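Local structure of pentalenene synthase (Streptomyces chartreusis NRRL 3882, 6Q4S) at residues A[129-135]-A[191-197]. The protein probably converts (2E,6E)-farnesyl diphosphate into the bicyclic sesquiterpenol 7-epi-alpha-eudesmol in a magnesium-dependent 1,10-cyclization that begins with loss of the diphosphate. Sequence-based numbering, arbitrary orientation. Where two conformers were deposited one is given.
Sequences YLSHGMS and ERSRGFE
Arg192 reaches from the last turn of helix 183-194 to the C-terminal end of helix 118-131 and grips a single backbone oxygen, Tyr129 O, side-on. Arg192 NE lies 3.1 Å from Tyr129 O, in the carbonyl plane and on a lone pair; Arg192 NH2, at 2.9 Å from the same oxygen, comes from above that plane. A bend at chi2 (63°) brings the guanidinium edge to face the helix end, where the last carbonyls lack the usual i+4 amide donors and Tyr129 O has just a weak bond from His132 N within the segment. Arginine suits the place because its long chain can donate twice here while NH1 makes a salt bridge to Asp65. With an alanine in its place, Tyr129 O would probably lose both guanidinium donors and Asp65 this salt bridge.

Met134 lies over the aliphatic part of Arg192, Met134 SD 3.7 Å from Arg192 CD. Bent at chi2 and chi3, the chain brings Met134 CE to 3.7 Å from Glu197 CG. Methionine suits this position between the arginine and glutamate contacts, being unbranched, flexible and apolar.

At the other end of the contact, the Glu197 carboxylate takes Ser135 with both oxygens. Ser135 N points almost straight (174°) at Glu197 OE2, 2.9 Å away, and Ser135 OG donates to Glu197 OE1 at 2.7 Å, each oxygen using its syn lone pair. A water joins Glu197 OE2 to Gly133 O. Ser135 also N-caps helix 136-161: one hydroxyl accepts from Trp138 N while donating to Glu197, which probably helps to orient it.

Gly133, with positive phi, fits the type II turn Ser131-Met134; Gly195, likewise positive, ends helix 183-194. Together the two linkers tie helix ends in the all-alpha terpene synthase fold, away from the metal and substrate sites.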
loop_
_atom_site.group_PDB
_atom_site.type_symbol
_atom_site.label_atom_id
_atom_site.label_comp_id
_atom_site.label_asym_id
_atom_site.label_seq_id
_atom_site.Cartn_x
_atom_site.Cartn_y
_atom_site.Cartn_z
ATOM N N TYR A 129 -3.735 17.145 0.094
ATOM C CA TYR A 129 -3.696 17.801 1.435
ATOM C C TYR A 129 -3.437 16.882 2.598
ATOM O O TYR A 129 -2.723 17.228 3.539
ATOM C CB TYR A 129 -4.999 18.523 1.686
ATOM C CG TYR A 129 -5.204 19.697 0.738
ATOM C CD1 TYR A 129 -4.286 20.737 0.690
ATOM C CD2 TYR A 129 -6.304 19.751 -0.123
ATOM C CE1 TYR A 129 -4.465 21.816 -0.169
ATOM C CE2 TYR A 129 -6.495 20.833 -0.970
ATOM C CZ TYR A 129 -5.563 21.847 -0.994
ATOM O OH TYR A 129 -5.729 22.904 -1.834
ATOM N N LEU A 130 -4.096 15.717 2.585
ATOM C CA LEU A 130 -3.945 14.775 3.685
ATOM C C LEU A 130 -2.516 14.287 3.775
ATOM O O LEU A 130 -1.984 14.086 4.882
ATOM C CB LEU A 130 -4.930 13.639 3.438
ATOM C CG LEU A 130 -5.544 12.859 4.549
ATOM C CD1 LEU A 130 -6.376 13.758 5.442
ATOM C CD2 LEU A 130 -6.424 11.782 3.922
ATOM N N SER A 131 -1.846 14.064 2.633
ATOM C CA SER A 131 -0.416 13.600 2.674
ATOM C C SER A 131 0.621 14.713 2.939
ATOM O O SER A 131 1.807 14.442 3.212
ATOM C CB SER A 131 -0.044 12.914 1.357
ATOM O OG SER A 131 -0.130 13.770 0.238
ATOM N N HIS A 132 0.169 15.930 2.859
ATOM C CA HIS A 132 1.067 17.096 2.964
ATOM C C HIS A 132 1.807 17.108 4.317
ATOM O O HIS A 132 1.203 16.969 5.363
ATOM C CB HIS A 132 0.310 18.420 2.730
ATOM C CG HIS A 132 1.212 19.607 2.788
ATOM N ND1 HIS A 132 2.102 19.915 1.772
ATOM C CD2 HIS A 132 1.439 20.499 3.777
ATOM C CE1 HIS A 132 2.806 20.971 2.126
ATOM N NE2 HIS A 132 2.433 21.337 3.340
ATOM N N GLY A 133 3.139 17.193 4.271
ATOM C CA GLY A 133 3.936 17.266 5.493
ATOM C C GLY A 133 4.164 15.934 6.176
ATOM O O GLY A 133 4.788 15.886 7.202
ATOM N N MET A 134 3.682 14.834 5.599
ATOM C CA MET A 134 3.779 13.557 6.259
ATOM C C MET A 134 4.917 12.770 5.651
ATOM O O MET A 134 5.120 12.809 4.460
ATOM C CB MET A 134 2.411 12.763 6.086
ATOM C CG MET A 134 1.185 13.495 6.637
ATOM S SD MET A 134 1.336 13.958 8.374
ATOM C CE MET A 134 1.511 12.443 9.301
ATOM N N SER A 135 5.588 11.961 6.445
ATOM C CA SER A 135 6.694 11.165 5.989
ATOM C C SER A 135 6.261 10.048 4.981
ATOM O O SER A 135 5.098 9.673 4.923
ATOM C CB SER A 135 7.376 10.514 7.180
ATOM O OG SER A 135 6.644 9.368 7.641
ATOM N N GLU A 191 -2.646 11.253 13.145
ATOM C CA GLU A 191 -1.287 11.774 13.133
ATOM C C GLU A 191 -1.271 13.006 12.170
ATOM O O GLU A 191 -0.771 14.067 12.529
ATOM C CB GLU A 191 -0.328 10.692 12.629
ATOM C CG GLU A 191 0.007 9.644 13.648
ATOM C CD GLU A 191 0.511 8.350 13.037
ATOM O OE1 GLU A 191 1.745 8.097 12.956
ATOM O OE2 GLU A 191 -0.347 7.577 12.595
ATOM N N ARG A 192 -1.897 12.902 11.001
ATOM C CA ARG A 192 -2.010 14.067 10.121
ATOM C C ARG A 192 -2.766 15.240 10.748
ATOM O O ARG A 192 -2.337 16.379 10.569
ATOM C CB ARG A 192 -2.626 13.693 8.766
ATOM C CG ARG A 192 -3.063 14.845 7.869
ATOM C CD ARG A 192 -1.797 15.640 7.517
ATOM N NE ARG A 192 -2.159 16.650 6.547
ATOM C CZ ARG A 192 -2.570 17.869 6.886
ATOM N NH1 ARG A 192 -2.690 18.182 8.146
ATOM N NH2 ARG A 192 -2.885 18.775 5.984
ATOM N N SER A 193 -3.868 14.945 11.429
ATOM C CA SER A 193 -4.754 15.940 11.979
ATOM C C SER A 193 -4.124 16.765 13.106
ATOM O O SER A 193 -4.410 17.955 13.236
ATOM C CB SER A 193 -5.999 15.262 12.517
ATOM O OG SER A 193 -6.775 16.192 13.210
ATOM N N ARG A 194 -3.285 16.124 13.898
ATOM C CA ARG A 194 -2.691 16.705 15.055
ATOM C C ARG A 194 -1.226 17.060 14.885
ATOM O O ARG A 194 -0.697 17.810 15.683
ATOM C CB ARG A 194 -2.868 15.761 16.198
ATOM C CG ARG A 194 -2.609 16.409 17.557
ATOM C CD ARG A 194 -2.865 15.405 18.662
ATOM N NE ARG A 194 -2.742 16.017 19.970
ATOM C CZ ARG A 194 -2.956 15.406 21.119
ATOM N NH1 ARG A 194 -3.326 14.124 21.187
ATOM N NH2 ARG A 194 -2.792 16.098 22.219
ATOM N N GLY A 195 -0.549 16.504 13.894
ATOM C CA GLY A 195 0.798 16.962 13.498
ATOM C C GLY A 195 1.862 16.254 14.265
ATOM O O GLY A 195 2.754 16.880 14.787
ATOM N N PHE A 196 1.783 14.931 14.356
ATOM C CA PHE A 196 2.850 14.166 14.881
ATOM C C PHE A 196 2.885 12.848 14.096
ATOM O O PHE A 196 1.990 12.591 13.324
ATOM C CB PHE A 196 2.623 13.913 16.385
ATOM C CG PHE A 196 1.495 12.926 16.680
ATOM C CD1 PHE A 196 0.177 13.322 16.609
ATOM C CD2 PHE A 196 1.767 11.609 16.959
ATOM C CE1 PHE A 196 -0.862 12.424 16.838
ATOM C CE2 PHE A 196 0.726 10.700 17.184
ATOM C CZ PHE A 196 -0.587 11.108 17.083
ATOM N N GLU A 197 3.884 12.028 14.352
ATOM C CA GLU A 197 3.954 10.669 13.863
ATOM C C GLU A 197 4.375 9.732 14.949
ATOM O O GLU A 197 5.290 10.032 15.717
ATOM C CB GLU A 197 4.904 10.530 12.690
ATOM C CG GLU A 197 4.328 11.225 11.452
ATOM C CD GLU A 197 5.118 11.017 10.154
ATOM O OE1 GLU A 197 5.884 9.973 10.109
ATOM O OE2 GLU A 197 4.926 11.929 9.226
HETATM O O HOH W 1 4.102 14.698 10.131
#